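Local coordinates for tight junction protein ZO-3 (PDB 3KFV), which is a MAGUK-family scaffold that links tight-junction membrane proteins such as claudins and occludin to the actin cytoskeleton, at residues Val148-Pro153 with Val223-Glu228. Numbering follows the deposited sequence.
Sequences VVILGP and VFFIPE
Ile150 with Val223 and Leu151 with Phe224 form the two bridges between adjacent parallel strands, 148-151 and 221-227, in the core of the guanylate kinase-like domain. The strands lie side by side within the five-stranded parallel sheet of the α/β fold of guanylate kinase, of the P-loop NTPase class. The strand axes come within 4.8 Å and run parallel, with 19° between their directions. Three backbone hydrogen bonds form the ladder: Val223 N gives to Val149 O, Leu151 N to Val223 O, and Phe225 N to Leu151 O, the last the most bent, with 149° at the hydrogen. Leu151 O also receives the CA-H of Phe224, 3.3 Å from Phe224 CA, so one carbonyl is approached by both an N-H and a C-H donor.

On one face, Phe225 joins Ile150 and Val223. CG2 of Ile150, anti to the backbone N, meets the rim of the Phe225 ring in its plane, nearest CE2, while Val223 CG1 lies 3.7 Å above one ring face, offset toward the rim. Leu283 of helix 278-290 covers all three side chains, and Trp279 of the same helix packs edge-to-face with Phe225. The other face carries Leu151 and Phe224: Leu151 CB sits at the edge of the Phe224 ring, 3.9 Å from Phe224 CD1. With CG anti to the backbone N (chi1 176°) and beside its own carbonyl carbon, that ring stacks with Phe266 and touches Ala255 and Leu258 of helix 248-262.

Gly152, at positive phi, still runs alongside Phe225, their CA atoms 4.8 Å apart, and the chains part only after it. Beyond the ladder, two prolines meet: CD of Pro153 rests 3.4 Å from Phe225 O, and Pro153 CG lies 3.5 Å from Pro227 CG.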
loop_
_atom_site.group_PDB
_atom_site.type_symbol
_atom_site.label_atom_id
_atom_site.label_comp_id
_atom_site.label_asym_id
_atom_site.label_seq_id
_atom_site.Cartn_x
_atom_site.Cartn_y
_atom_site.Cartn_z
ATOM N N VAL A 148 -5.719 -4.669 -5.836
ATOM C CA VAL A 148 -6.266 -3.323 -5.769
ATOM C C VAL A 148 -7.072 -3.159 -4.494
ATOM O O VAL A 148 -8.031 -3.893 -4.256
ATOM C CB VAL A 148 -7.159 -2.996 -7.002
ATOM C CG1 VAL A 148 -7.742 -1.594 -6.882
ATOM C CG2 VAL A 148 -6.373 -3.138 -8.299
ATOM N N VAL A 149 -6.678 -2.203 -3.669
ATOM C CA VAL A 149 -7.380 -1.946 -2.418
ATOM C C VAL A 149 -8.288 -0.723 -2.550
ATOM O O VAL A 149 -7.818 0.378 -2.836
ATOM C CB VAL A 149 -6.389 -1.736 -1.252
ATOM C CG1 VAL A 149 -7.125 -1.277 -0.011
ATOM C CG2 VAL A 149 -5.617 -3.017 -0.972
ATOM N N ILE A 150 -9.589 -0.917 -2.362
ATOM C CA ILE A 150 -10.520 0.198 -2.432
ATOM C C ILE A 150 -10.912 0.615 -1.026
ATOM O O ILE A 150 -11.524 -0.160 -0.291
ATOM C CB ILE A 150 -11.794 -0.155 -3.225
ATOM C CG1 ILE A 150 -11.442 -0.840 -4.557
ATOM C CG2 ILE A 150 -12.661 1.093 -3.442
ATOM C CD1 ILE A 150 -11.051 0.101 -5.656
ATOM N N LEU A 151 -10.540 1.839 -0.656
ATOM C CA LEU A 151 -10.861 2.394 0.653
ATOM C C LEU A 151 -11.844 3.533 0.480
ATOM O O LEU A 151 -11.857 4.191 -0.558
ATOM C CB LEU A 151 -9.602 2.913 1.339
ATOM C CG LEU A 151 -8.473 1.908 1.520
ATOM C CD1 LEU A 151 -7.268 2.585 2.151
ATOM C CD2 LEU A 151 -8.937 0.730 2.363
ATOM N N GLY A 152 -12.665 3.772 1.494
ATOM C CA GLY A 152 -13.719 4.762 1.377
ATOM C C GLY A 152 -15.091 4.125 1.452
ATOM O O GLY A 152 -15.214 2.908 1.579
ATOM N N PRO A 153 -16.141 4.946 1.362
ATOM C CA PRO A 153 -17.503 4.479 1.628
ATOM C C PRO A 153 -18.184 3.830 0.425
ATOM O O PRO A 153 -19.415 3.763 0.414
ATOM C CB PRO A 153 -18.247 5.771 2.003
ATOM C CG PRO A 153 -17.205 6.870 2.029
ATOM C CD PRO A 153 -16.103 6.396 1.142
ATOM N N VAL A 223 -6.777 2.986 -3.508
ATOM C CA VAL A 223 -7.609 4.102 -3.932
ATOM C C VAL A 223 -8.613 4.497 -2.862
ATOM O O VAL A 223 -9.410 3.675 -2.420
ATOM C CB VAL A 223 -8.360 3.769 -5.233
ATOM C CG1 VAL A 223 -9.378 4.859 -5.556
ATOM C CG2 VAL A 223 -7.368 3.585 -6.378
ATOM N N PHE A 224 -8.574 5.761 -2.453
ATOM C CA PHE A 224 -9.462 6.261 -1.408
ATOM C C PHE A 224 -10.480 7.240 -1.987
ATOM O O PHE A 224 -10.123 8.157 -2.727
ATOM C CB PHE A 224 -8.654 6.919 -0.286
ATOM C CG PHE A 224 -9.503 7.548 0.784
ATOM C CD1 PHE A 224 -9.998 6.791 1.835
ATOM C CD2 PHE A 224 -9.808 8.898 0.743
ATOM C CE1 PHE A 224 -10.780 7.367 2.816
ATOM C CE2 PHE A 224 -10.594 9.476 1.724
ATOM C CZ PHE A 224 -11.079 8.706 2.759
ATOM N N PHE A 225 -11.748 7.033 -1.648
ATOM C CA PHE A 225 -12.832 7.867 -2.158
ATOM C C PHE A 225 -13.308 8.870 -1.114
ATOM O O PHE A 225 -13.707 8.488 -0.014
ATOM C CB PHE A 225 -14.002 6.991 -2.596
ATOM C CG PHE A 225 -13.717 6.173 -3.814
ATOM C CD1 PHE A 225 -13.813 6.736 -5.080
ATOM C CD2 PHE A 225 -13.355 4.846 -3.700
ATOM C CE1 PHE A 225 -13.551 5.992 -6.212
ATOM C CE2 PHE A 225 -13.093 4.091 -4.834
ATOM C CZ PHE A 225 -13.193 4.667 -6.092
ATOM N N ILE A 226 -13.276 10.151 -1.473
ATOM C CA ILE A 226 -13.619 11.215 -0.540
ATOM C C ILE A 226 -15.062 11.660 -0.717
ATOM O O ILE A 226 -15.437 12.145 -1.786
ATOM C CB ILE A 226 -12.704 12.445 -0.717
ATOM C CG1 ILE A 226 -11.266 12.015 -0.999
ATOM C CG2 ILE A 226 -12.749 13.330 0.522
ATOM C CD1 ILE A 226 -10.350 13.161 -1.342
ATOM N N PRO A 227 -15.876 11.507 0.340
ATOM C CA PRO A 227 -17.285 11.907 0.347
ATOM C C PRO A 227 -17.448 13.408 0.557
ATOM O O PRO A 227 -16.768 13.975 1.408
ATOM C CB PRO A 227 -17.857 11.170 1.568
ATOM C CG PRO A 227 -16.736 10.301 2.102
ATOM C CD PRO A 227 -15.474 10.919 1.627
ATOM N N GLU A 228 -18.334 14.033 -0.216
ATOM C CA GLU A 228 -18.713 15.423 0.010
ATOM C C GLU A 228 -19.259 15.594 1.417
ATOM O O GLU A 228 -18.701 16.338 2.229
ATOM C CB GLU A 228 -19.804 15.842 -0.972
ATOM C CG GLU A 228 -19.316 16.493 -2.245
ATOM C CD GLU A 228 -20.432 16.640 -3.262
ATOM O OE1 GLU A 228 -21.493 16.004 -3.064
ATOM O OE2 GLU A 228 -20.248 17.380 -4.256
#